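Local coordinates for tryptophane-5-halogenase (Microbispora sp. ATCC PTA-5024, PDB 5UAO), which catalyses the flavin-dependent chlorination of a tryptophan indole at carbon 5 during biosynthesis of the lanthipeptide NAI-107, at residues 33-38 and 230-235; 58-63 and 195-200; 99-104 and 506-511. One frame throughout, in Å; residues are numbered along the deposited sequence.

In the fold
Contacts 1 and 2 are neighbours in one mixed sheet, on strands that run parallel, and both touch FAD: strand 31-35, which carries contact 1, lies beside strand 56-61, which carries contact 2, and Val34 N pairs with Ala58 O. Contact 1 is wholly buried and works through glycines, carbonyls and one water near the ribose and pyrophosphate. Contact 2 sits farther from the centre of the chain, partly at the surface, and adds a histidine-carboxylate pair to a strand ladder. Contact 3 is also buried, but it is apolar and some 31 Å, centre to centre, from contact 1; there a short strand meets a helix near the C-terminus through tryptophan and leucine.

Contact 1 of 3, residues 33-38 and 230-235; sequences GVIGGG and DCTGFR. With FAD (flavin-adenine dinucleotide), chain E.
Cys231 O is approached by two groups beside the FAD ribose and pyrophosphate. Gly36 CA comes to 3.5 Å from Cys231 O in a nearly straight C-H...O contact, 167° at the hydrogen, leaving no room for a CB on Gly36. A water is the second partner: it donates to Cys231 O and to FAD O2P, the latter at 2.7 Å, and accepts from Gly38 N. Ile35 O, just before Gly36, accepts from Cys231 N at 2.9 Å, a bent bond. It follows the parallel bridge between Ile35 and Asp230, where two strands of the Rossmann-like sheet end side by side. Gly36 and Gly38 fit the GxGxxG pattern of such dinucleotide sites, and Gly37 N donates to the ribose oxygen FAD O3B at 2.9 Å.

Asp230 OD1 receives two bonds, from Thr232 N, closing an Asx turn, and from Thr232 OG1 at 2.7 Å on its syn lone pair. With chi1 at 61°, OG1 sits between the backbone N and the carbonyl carbon, facing Asp230, while Thr232 CG2 lies 3.8 Å from Ile35 CG2. Thr232 OG1 also bonds Leu237 N. A valine here would probably leave Leu237 N without this partner and Asp230 OD1 with just one of its two threonine bonds. Val34 CG1 packs against Cys231 SG. One direct amide bond and a water bridge hold the cofactor here, and glycines let the phosphates come close: a CB on Gly38 or Gly233 would clash with FAD O1A or O2A, respectively.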
loop_
_atom_site.group_PDB
_atom_site.type_symbol
_atom_site.label_atom_id
_atom_site.label_comp_id
_atom_site.label_asym_id
_atom_site.label_seq_id
_atom_site.Cartn_x
_atom_site.Cartn_y
_atom_site.Cartn_z
ATOM N N GLY A 33 27.188 -8.575 15.796
ATOM C CA GLY A 33 27.405 -10.040 15.691
ATOM C C GLY A 33 26.273 -10.681 14.860
ATOM O O GLY A 33 25.125 -10.714 15.273
ATOM N N VAL A 34 26.619 -11.141 13.678
ATOM C CA VAL A 34 25.732 -11.913 12.831
ATOM C C VAL A 34 25.909 -13.418 13.123
ATOM O O VAL A 34 26.991 -14.034 12.905
ATOM C CB VAL A 34 26.018 -11.601 11.369
ATOM C CG1 VAL A 34 25.190 -12.542 10.458
ATOM C CG2 VAL A 34 25.795 -10.110 11.133
ATOM N N ILE A 35 24.872 -14.010 13.693
ATOM C CA ILE A 35 25.006 -15.348 14.216
ATOM C C ILE A 35 24.473 -16.355 13.235
ATOM O O ILE A 35 23.246 -16.534 13.118
ATOM C CB ILE A 35 24.254 -15.492 15.539
ATOM C CG1 ILE A 35 24.645 -14.326 16.448
ATOM C CG2 ILE A 35 24.613 -16.864 16.189
ATOM C CD1 ILE A 35 26.164 -14.084 16.587
ATOM N N GLY A 36 25.386 -16.979 12.498
ATOM C CA GLY A 36 25.012 -17.862 11.401
ATOM C C GLY A 36 25.620 -17.519 10.047
ATOM O O GLY A 36 25.760 -16.362 9.701
ATOM N N GLY A 37 26.022 -18.549 9.308
ATOM C CA GLY A 37 26.769 -18.397 8.041
ATOM C C GLY A 37 26.166 -19.049 6.801
ATOM O O GLY A 37 26.868 -19.532 5.939
ATOM N N GLY A 38 24.867 -19.098 6.698
ATOM C CA GLY A 38 24.304 -19.499 5.410
ATOM C C GLY A 38 24.141 -18.238 4.571
ATOM O O GLY A 38 24.773 -17.207 4.836
ATOM N N ASP A 230 19.991 -12.695 14.291
ATOM C CA ASP A 230 19.764 -14.107 14.352
ATOM C C ASP A 230 19.585 -14.703 12.950
ATOM O O ASP A 230 18.534 -14.540 12.302
ATOM C CB ASP A 230 18.564 -14.432 15.229
ATOM C CG ASP A 230 18.415 -15.917 15.436
ATOM O OD1 ASP A 230 19.039 -16.718 14.706
ATOM O OD2 ASP A 230 17.624 -16.317 16.337
ATOM N N CYS A 231 20.655 -15.327 12.460
ATOM C CA CYS A 231 20.673 -16.065 11.199
ATOM C C CYS A 231 20.920 -17.555 11.496
ATOM O O CYS A 231 21.605 -18.258 10.729
ATOM C CB CYS A 231 21.709 -15.440 10.220
ATOM S SG CYS A 231 21.451 -13.659 9.908
ATOM N N THR A 232 20.294 -18.083 12.561
ATOM C CA THR A 232 20.605 -19.449 12.950
ATOM C C THR A 232 19.767 -20.487 12.279
ATOM O O THR A 232 19.888 -21.654 12.638
ATOM C CB THR A 232 20.557 -19.677 14.490
ATOM O OG1 THR A 232 19.257 -19.400 14.988
ATOM C CG2 THR A 232 21.554 -18.781 15.174
ATOM N N GLY A 233 18.986 -20.109 11.262
ATOM C CA GLY A 233 18.117 -21.034 10.557
ATOM C C GLY A 233 16.855 -21.400 11.362
ATOM O O GLY A 233 16.511 -20.738 12.305
ATOM N N PHE A 234 16.254 -22.532 11.071
ATOM C CA PHE A 234 14.959 -22.901 11.728
ATOM C C PHE A 234 15.008 -22.955 13.251
ATOM O O PHE A 234 14.050 -22.556 13.852
ATOM C CB PHE A 234 14.444 -24.236 11.169
ATOM C CG PHE A 234 13.970 -24.153 9.744
ATOM C CD1 PHE A 234 12.862 -23.406 9.433
ATOM C CD2 PHE A 234 14.555 -24.900 8.750
ATOM C CE1 PHE A 234 12.364 -23.345 8.143
ATOM C CE2 PHE A 234 14.056 -24.882 7.454
ATOM C CZ PHE A 234 12.972 -24.087 7.142
ATOM N N ARG A 235 16.129 -23.382 13.847
ATOM C CA ARG A 235 16.350 -23.406 15.274
ATOM C C ARG A 235 16.081 -22.085 15.998
ATOM O O ARG A 235 15.768 -22.088 17.185
ATOM C CB ARG A 235 17.812 -23.692 15.567
ATOM C CG ARG A 235 18.190 -25.142 15.655
ATOM C CD ARG A 235 19.721 -25.285 15.458
ATOM N NE ARG A 235 19.907 -25.855 14.153
ATOM C CZ ARG A 235 20.480 -27.017 13.880
ATOM N NH1 ARG A 235 21.025 -27.763 14.844
ATOM N NH2 ARG A 235 20.510 -27.421 12.602
HETATM P PA FAD E . 20.818 -21.942 7.263
HETATM O O1A FAD E . 21.298 -22.090 5.819
HETATM O O2A FAD E . 20.046 -23.055 7.997
HETATM O O5B FAD E . 22.030 -21.421 8.182
HETATM C C5B FAD E . 22.055 -21.441 9.595
HETATM C C4B FAD E . 23.460 -21.066 10.027
HETATM O O4B FAD E . 23.283 -20.894 11.436
HETATM C C3B FAD E . 24.580 -22.109 9.834
HETATM O O3B FAD E . 25.887 -21.490 9.381
HETATM C C2B FAD E . 24.743 -22.722 11.229
HETATM O O2B FAD E . 26.085 -23.281 11.530
HETATM C C1B FAD E . 24.389 -21.516 12.099
HETATM N N9A FAD E . 24.034 -21.926 13.479
HETATM C C8A FAD E . 22.898 -22.577 13.872
HETATM N N7A FAD E . 22.928 -22.759 15.221
HETATM C C5A FAD E . 24.101 -22.242 15.666
HETATM C C6A FAD E . 24.761 -22.177 16.964
HETATM N N6A FAD E . 24.137 -22.688 18.067
HETATM N N1A FAD E . 25.934 -21.563 17.020
HETATM C C2A FAD E . 26.544 -21.028 15.944
HETATM N N3A FAD E . 25.999 -21.084 14.728
HETATM C C4A FAD E . 24.803 -21.675 14.549
HETATM N N1 FAD E . 15.036 -19.659 -1.157
HETATM C C2 FAD E . 15.098 -19.071 -2.400
HETATM O O2 FAD E . 15.299 -17.819 -2.513
HETATM N N3 FAD E . 14.965 -19.805 -3.537
HETATM C C4 FAD E . 14.768 -21.139 -3.537
HETATM O O4 FAD E . 14.637 -21.730 -4.654
HETATM C C4X FAD E . 14.697 -21.830 -2.205
HETATM N N5 FAD E . 14.438 -23.160 -2.066
HETATM C C5X FAD E . 14.375 -23.766 -0.856
HETATM C C6 FAD E . 14.107 -25.127 -0.789
HETATM C C7 FAD E . 14.000 -25.777 0.427
HETATM C C7M FAD E . 13.739 -27.250 0.539
HETATM C C8 FAD E . 14.226 -25.036 1.666
HETATM C C8M FAD E . 14.119 -25.766 2.989
HETATM C C9 FAD E . 14.482 -23.678 1.603
HETATM C C9A FAD E . 14.551 -22.975 0.398
HETATM N N10 FAD E . 14.797 -21.559 0.330
HETATM C C10 FAD E . 14.851 -20.986 -0.981
HETATM C "C1'" FAD E . 15.095 -20.651 1.480
HETATM C "C2'" FAD E . 16.684 -20.463 1.380
HETATM O "O2'" FAD E . 17.133 -21.812 1.338
HETATM C "C3'" FAD E . 17.775 -20.059 2.436
HETATM O "O3'" FAD E . 19.206 -20.351 2.215
HETATM C "C4'" FAD E . 17.722 -21.053 3.558
HETATM O "O4'" FAD E . 16.595 -21.967 3.395
HETATM C "C5'" FAD E . 17.847 -20.224 4.836
HETATM O "O5'" FAD E . 19.147 -19.726 4.969
HETATM P P FAD E . 19.570 -19.425 6.521
HETATM O O1P FAD E . 18.481 -18.721 7.210
HETATM O O2P FAD E . 20.892 -18.693 6.333
HETATM O O3P FAD E . 19.703 -20.748 7.366
HETATM O O HOH W 1 22.723 -17.837 8.123
#

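Contact 2 of 3, residues 58-63 and 195-200; sequences ALVESA and RHVDAT. With FAD (flavin-adenine dinucleotide), chain E.
Glu61 reaches across to His196 on the neighbouring strand. Its CB lies 4.0 Å from the ribose oxygen FAD O3B. CG, held between the backbone N and the carbonyl carbon by a chi1 of 62°, passes 3.4 Å from His196 NE2. The chain is then extended, and CD arrives in the imidazole plane at its edge. At the tip OE2 accepts from His196 NE2 at 2.7 Å through its anti lone pair, with 165° at the hydrogen, although carboxylate and ring are turned 57° apart; Tyr42 OH is a second partner of OE2. OE1 faces the ribose, 3.8 Å from FAD O3B, too long for a hydrogen bond.

This acidic residue ends the second strand of a Rossmann-like sheet, where a carboxylate beside the adenosine ribose is familiar. Strands 58-61 and 195-198 run parallel, their short axes approaching to 4.6 Å, joined by a ladder in which Leu59 N donates to Arg195 O at 2.7 Å. Leu59 O also lies over one His196 ring face. On the other sheet face Val60 CG2 packs 3.9 Å from Val197 CB, and Ala58 CB lies over one face of the Arg195 guanidinium, whose NH2 salt-bridges Asp56.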
loop_
_atom_site.group_PDB
_atom_site.type_symbol
_atom_site.label_atom_id
_atom_site.label_comp_id
_atom_site.label_asym_id
_atom_site.label_seq_id
_atom_site.Cartn_x
_atom_site.Cartn_y
_atom_site.Cartn_z
ATOM N N ALA A 58 31.024 -8.937 12.807
ATOM C CA ALA A 58 31.590 -10.268 13.012
ATOM C C ALA A 58 30.540 -11.276 12.596
ATOM O O ALA A 58 29.366 -11.075 12.913
ATOM C CB ALA A 58 31.916 -10.451 14.485
ATOM N N LEU A 59 30.921 -12.304 11.849
ATOM C CA LEU A 59 30.071 -13.398 11.552
ATOM C C LEU A 59 30.519 -14.633 12.353
ATOM O O LEU A 59 31.658 -15.071 12.186
ATOM C CB LEU A 59 30.054 -13.681 10.023
ATOM C CG LEU A 59 28.949 -14.667 9.593
ATOM C CD1 LEU A 59 28.333 -14.366 8.229
ATOM C CD2 LEU A 59 29.443 -16.114 9.609
ATOM N N VAL A 60 29.583 -15.215 13.139
ATOM C CA VAL A 60 29.784 -16.387 13.992
ATOM C C VAL A 60 29.066 -17.611 13.412
ATOM O O VAL A 60 27.882 -17.569 13.119
ATOM C CB VAL A 60 29.243 -16.150 15.416
ATOM C CG1 VAL A 60 29.442 -17.372 16.347
ATOM C CG2 VAL A 60 29.810 -14.863 16.052
ATOM N N GLU A 61 29.779 -18.692 13.186
ATOM C CA GLU A 61 29.147 -19.902 12.674
ATOM C C GLU A 61 29.850 -21.182 13.129
ATOM O O GLU A 61 31.077 -21.220 13.408
ATOM C CB GLU A 61 29.056 -19.908 11.154
ATOM C CG GLU A 61 30.380 -19.862 10.451
ATOM C CD GLU A 61 30.319 -20.009 8.947
ATOM O OE1 GLU A 61 29.496 -20.773 8.410
ATOM O OE2 GLU A 61 31.125 -19.359 8.280
ATOM N N SER A 62 29.039 -22.216 13.211
ATOM C CA SER A 62 29.448 -23.491 13.734
ATOM C C SER A 62 29.825 -24.359 12.565
ATOM O O SER A 62 28.991 -24.653 11.713
ATOM C CB SER A 62 28.255 -24.136 14.495
ATOM O OG SER A 62 28.589 -25.410 15.022
ATOM N N ALA A 63 31.051 -24.838 12.548
ATOM C CA ALA A 63 31.436 -25.805 11.554
ATOM C C ALA A 63 30.648 -27.102 11.728
ATOM O O ALA A 63 30.621 -27.944 10.829
ATOM C CB ALA A 63 32.915 -26.072 11.673
ATOM N N ARG A 195 34.717 -9.792 10.210
ATOM C CA ARG A 195 35.519 -10.761 11.005
ATOM C C ARG A 195 34.793 -12.089 11.127
ATOM O O ARG A 195 33.611 -12.119 11.362
ATOM C CB ARG A 195 35.772 -10.205 12.400
ATOM C CG ARG A 195 36.338 -8.797 12.387
ATOM C CD ARG A 195 36.951 -8.415 13.737
ATOM N NE ARG A 195 35.969 -8.124 14.792
ATOM C CZ ARG A 195 35.570 -8.980 15.734
ATOM N NH1 ARG A 195 36.005 -10.234 15.758
ATOM N NH2 ARG A 195 34.700 -8.576 16.653
ATOM N N HIS A 196 35.498 -13.186 10.993
ATOM C CA HIS A 196 34.907 -14.488 11.156
ATOM C C HIS A 196 35.197 -15.081 12.559
ATOM O O HIS A 196 36.302 -14.949 13.034
ATOM C CB HIS A 196 35.417 -15.404 10.081
ATOM C CG HIS A 196 34.648 -16.670 9.995
ATOM N ND1 HIS A 196 35.017 -17.823 10.673
ATOM C CD2 HIS A 196 33.518 -16.972 9.315
ATOM C CE1 HIS A 196 34.137 -18.776 10.415
ATOM N NE2 HIS A 196 33.217 -18.286 9.591
ATOM N N VAL A 197 34.185 -15.686 13.210
ATOM C CA VAL A 197 34.342 -16.409 14.462
ATOM C C VAL A 197 33.806 -17.866 14.308
ATOM O O VAL A 197 32.648 -18.067 13.908
ATOM C CB VAL A 197 33.627 -15.655 15.582
ATOM C CG1 VAL A 197 33.762 -16.397 16.894
ATOM C CG2 VAL A 197 34.214 -14.245 15.736
ATOM N N ASP A 198 34.644 -18.868 14.538
ATOM C CA ASP A 198 34.198 -20.242 14.463
ATOM C C ASP A 198 33.769 -20.654 15.861
ATOM O O ASP A 198 34.606 -20.828 16.753
ATOM C CB ASP A 198 35.279 -21.146 13.889
ATOM C CG ASP A 198 34.927 -22.652 13.947
ATOM O OD1 ASP A 198 33.747 -23.056 14.088
ATOM O OD2 ASP A 198 35.883 -23.462 13.867
ATOM N N ALA A 199 32.474 -20.850 16.053
ATOM C CA ALA A 199 31.973 -21.187 17.400
ATOM C C ALA A 199 30.601 -21.816 17.312
ATOM O O ALA A 199 29.846 -21.564 16.376
ATOM C CB ALA A 199 31.918 -19.923 18.245
ATOM N N THR A 200 30.292 -22.657 18.278
ATOM C CA THR A 200 28.971 -23.193 18.424
ATOM C C THR A 200 28.369 -22.563 19.627
ATOM O O THR A 200 28.892 -22.708 20.772
ATOM C CB THR A 200 28.996 -24.734 18.524
ATOM O OG1 THR A 200 29.538 -25.202 17.299
ATOM C CG2 THR A 200 27.561 -25.286 18.646
HETATM P PA FAD E . 20.818 -21.942 7.263
HETATM O O1A FAD E . 21.298 -22.090 5.819
HETATM O O2A FAD E . 20.046 -23.055 7.997
HETATM O O5B FAD E . 22.030 -21.421 8.182
HETATM C C5B FAD E . 22.055 -21.441 9.595
HETATM C C4B FAD E . 23.460 -21.066 10.027
HETATM O O4B FAD E . 23.283 -20.894 11.436
HETATM C C3B FAD E . 24.580 -22.109 9.834
HETATM O O3B FAD E . 25.887 -21.490 9.381
HETATM C C2B FAD E . 24.743 -22.722 11.229
HETATM O O2B FAD E . 26.085 -23.281 11.530
HETATM C C1B FAD E . 24.389 -21.516 12.099
HETATM N N9A FAD E . 24.034 -21.926 13.479
HETATM C C8A FAD E . 22.898 -22.577 13.872
HETATM N N7A FAD E . 22.928 -22.759 15.221
HETATM C C5A FAD E . 24.101 -22.242 15.666
HETATM C C6A FAD E . 24.761 -22.177 16.964
HETATM N N6A FAD E . 24.137 -22.688 18.067
HETATM N N1A FAD E . 25.934 -21.563 17.020
HETATM C C2A FAD E . 26.544 -21.028 15.944
HETATM N N3A FAD E . 25.999 -21.084 14.728
HETATM C C4A FAD E . 24.803 -21.675 14.549
HETATM N N1 FAD E . 15.036 -19.659 -1.157
HETATM C C2 FAD E . 15.098 -19.071 -2.400
HETATM O O2 FAD E . 15.299 -17.819 -2.513
HETATM N N3 FAD E . 14.965 -19.805 -3.537
HETATM C C4 FAD E . 14.768 -21.139 -3.537
HETATM O O4 FAD E . 14.637 -21.730 -4.654
HETATM C C4X FAD E . 14.697 -21.830 -2.205
HETATM N N5 FAD E . 14.438 -23.160 -2.066
HETATM C C5X FAD E . 14.375 -23.766 -0.856
HETATM C C6 FAD E . 14.107 -25.127 -0.789
HETATM C C7 FAD E . 14.000 -25.777 0.427
HETATM C C7M FAD E . 13.739 -27.250 0.539
HETATM C C8 FAD E . 14.226 -25.036 1.666
HETATM C C8M FAD E . 14.119 -25.766 2.989
HETATM C C9 FAD E . 14.482 -23.678 1.603
HETATM C C9A FAD E . 14.551 -22.975 0.398
HETATM N N10 FAD E . 14.797 -21.559 0.330
HETATM C C10 FAD E . 14.851 -20.986 -0.981
HETATM C "C1'" FAD E . 15.095 -20.651 1.480
HETATM C "C2'" FAD E . 16.684 -20.463 1.380
HETATM O "O2'" FAD E . 17.133 -21.812 1.338
HETATM C "C3'" FAD E . 17.775 -20.059 2.436
HETATM O "O3'" FAD E . 19.206 -20.351 2.215
HETATM C "C4'" FAD E . 17.722 -21.053 3.558
HETATM O "O4'" FAD E . 16.595 -21.967 3.395
HETATM C "C5'" FAD E . 17.847 -20.224 4.836
HETATM O "O5'" FAD E . 19.147 -19.726 4.969
HETATM P P FAD E . 19.570 -19.425 6.521
HETATM O O1P FAD E . 18.481 -18.721 7.210
HETATM O O2P FAD E . 20.892 -18.693 6.333
HETATM O O3P FAD E . 19.703 -20.748 7.366
#

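Contact 3 of 3, residues 99-104 and 506-511; sequences PTWKLG and SEALDA
The indole of Trp101 carries Leu509 on one face: methyl CD2 sits 3.8 Å from the centroid of the five-membered ring, 23° off its normal, a CH-pi contact displaced toward the rim. The nearest ring atom is Trp101 CE2, 3.5 Å from Leu509 CD2. Ala508 meets the benzene end obliquely, its CB 3.8 Å from Trp101 CZ3. At the pyrrole edge Trp101 NE1 is hydrogen-bonded to Tyr94 OH, and from elsewhere Tyr512 meets the indole edge-to-face while the ring of Phe172 also meets it.

Strand 100-102 pairs antiparallel with strand 173-175 in a small two-stranded sheet, and helix 505-514, from the helical C-terminal part of the chain, crosses over it. The two axes come within 9.5 Å at an angle of 117°. Ala508 and Leu509, adjacent on the helix, both meet Trp101.

Trp101 and Leu509 slide past each other in opposite directions. Leu509 CG stands anti to its carbonyl carbon (chi1 -70°), which carries its branches to the strand: CD2 goes to the indole and to Pro99 O, 3.8 Å away, and CD1 to Thr100, with 4.1 Å between Leu509 CD1 and Thr100 CG2. The hydroxyl of Thr100 is engaged elsewhere, with Pro288 O and His175 ND1, while its methyl is the part given to the leucine.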
loop_
_atom_site.group_PDB
_atom_site.type_symbol
_atom_site.label_atom_id
_atom_site.label_comp_id
_atom_site.label_asym_id
_atom_site.label_seq_id
_atom_site.Cartn_x
_atom_site.Cartn_y
_atom_site.Cartn_z
ATOM N N PRO A 99 26.042 -18.299 -12.750
ATOM C CA PRO A 99 24.592 -18.339 -12.691
ATOM C C PRO A 99 24.011 -18.716 -14.028
ATOM O O PRO A 99 24.679 -18.553 -15.079
ATOM C CB PRO A 99 24.219 -16.893 -12.420
ATOM C CG PRO A 99 25.341 -16.123 -13.155
ATOM C CD PRO A 99 26.536 -16.923 -12.772
ATOM N N THR A 100 22.790 -19.250 -13.986
ATOM C CA THR A 100 21.893 -19.286 -15.115
ATOM C C THR A 100 20.708 -18.338 -14.937
ATOM O O THR A 100 20.552 -17.665 -13.885
ATOM C CB THR A 100 21.350 -20.687 -15.364
ATOM O OG1 THR A 100 20.719 -21.101 -14.191
ATOM C CG2 THR A 100 22.472 -21.622 -15.664
ATOM N N TRP A 101 19.886 -18.263 -15.969
ATOM C CA TRP A 101 18.900 -17.260 -16.060
ATOM C C TRP A 101 17.525 -17.853 -15.892
ATOM O O TRP A 101 17.215 -18.927 -16.438
ATOM C CB TRP A 101 18.949 -16.473 -17.381
ATOM C CG TRP A 101 20.166 -15.628 -17.555
ATOM C CD1 TRP A 101 21.032 -15.165 -16.605
ATOM C CD2 TRP A 101 20.685 -15.213 -18.813
ATOM N NE1 TRP A 101 22.087 -14.437 -17.231
ATOM C CE2 TRP A 101 21.881 -14.477 -18.576
ATOM C CE3 TRP A 101 20.252 -15.396 -20.122
ATOM C CZ2 TRP A 101 22.616 -13.879 -19.622
ATOM C CZ3 TRP A 101 20.976 -14.799 -21.144
ATOM C CH2 TRP A 101 22.151 -14.055 -20.879
ATOM N N LYS A 102 16.707 -17.088 -15.194
ATOM C CA LYS A 102 15.284 -17.472 -14.914
ATOM C C LYS A 102 14.354 -16.365 -15.442
ATOM O O LYS A 102 14.381 -15.241 -14.961
ATOM C CB LYS A 102 15.126 -17.689 -13.442
ATOM C CG LYS A 102 13.723 -18.079 -13.032
ATOM C CD LYS A 102 13.520 -17.893 -11.534
ATOM C CE LYS A 102 12.108 -18.228 -11.134
ATOM N NZ LYS A 102 11.903 -17.861 -9.713
ATOM N N LEU A 103 13.639 -16.660 -16.517
ATOM C CA LEU A 103 12.719 -15.767 -17.178
ATOM C C LEU A 103 11.340 -15.898 -16.531
ATOM O O LEU A 103 10.425 -15.047 -16.726
ATOM C CB LEU A 103 12.586 -16.146 -18.670
ATOM C CG LEU A 103 13.843 -15.994 -19.527
ATOM C CD1 LEU A 103 13.569 -16.235 -20.981
ATOM C CD2 LEU A 103 14.382 -14.610 -19.332
ATOM N N GLY A 104 11.211 -16.956 -15.760
ATOM C CA GLY A 104 9.979 -17.240 -15.034
ATOM C C GLY A 104 9.928 -18.670 -14.532
ATOM O O GLY A 104 10.956 -19.332 -14.363
ATOM N N SER A 506 22.714 -21.203 -23.501
ATOM C CA SER A 506 24.052 -21.552 -23.192
ATOM C C SER A 506 25.032 -20.612 -24.019
ATOM O O SER A 506 26.035 -20.067 -23.461
ATOM C CB SER A 506 24.275 -23.044 -23.500
ATOM O OG SER A 506 25.635 -23.368 -23.191
ATOM N N GLU A 507 24.667 -20.342 -25.273
ATOM C CA GLU A 507 25.427 -19.410 -26.148
ATOM C C GLU A 507 25.427 -17.968 -25.597
ATOM O O GLU A 507 26.441 -17.256 -25.580
ATOM C CB GLU A 507 24.839 -19.399 -27.564
ATOM C CG GLU A 507 25.769 -18.684 -28.571
ATOM C CD GLU A 507 25.270 -18.730 -30.015
ATOM O OE1 GLU A 507 24.457 -19.639 -30.351
ATOM O OE2 GLU A 507 25.681 -17.830 -30.814
ATOM N N ALA A 508 24.268 -17.558 -25.096
ATOM C CA ALA A 508 24.121 -16.240 -24.543
ATOM C C ALA A 508 24.903 -16.018 -23.252
ATOM O O ALA A 508 25.454 -14.924 -23.066
ATOM C CB ALA A 508 22.646 -15.930 -24.357
ATOM N N LEU A 509 24.964 -17.022 -22.364
ATOM C CA LEU A 509 25.772 -16.930 -21.150
ATOM C C LEU A 509 27.269 -16.779 -21.524
ATOM O O LEU A 509 27.991 -16.037 -20.889
ATOM C CB LEU A 509 25.629 -18.172 -20.244
ATOM C CG LEU A 509 24.298 -18.336 -19.559
ATOM C CD1 LEU A 509 24.305 -19.643 -18.793
ATOM C CD2 LEU A 509 24.114 -17.168 -18.591
ATOM N N ASP A 510 27.688 -17.485 -22.565
ATOM C CA ASP A 510 29.039 -17.350 -23.117
ATOM C C ASP A 510 29.350 -15.943 -23.650
ATOM O O ASP A 510 30.451 -15.471 -23.419
ATOM C CB ASP A 510 29.301 -18.382 -24.204
ATOM C CG ASP A 510 29.368 -19.816 -23.647
ATOM O OD1 ASP A 510 29.556 -20.028 -22.410
ATOM O OD2 ASP A 510 29.187 -20.718 -24.478
ATOM N N ALA A 511 28.358 -15.293 -24.264
ATOM C CA ALA A 511 28.453 -13.871 -24.649
ATOM C C ALA A 511 28.623 -12.968 -23.462
ATOM O O ALA A 511 29.485 -12.114 -23.474
ATOM C CB ALA A 511 27.253 -13.466 -25.454
#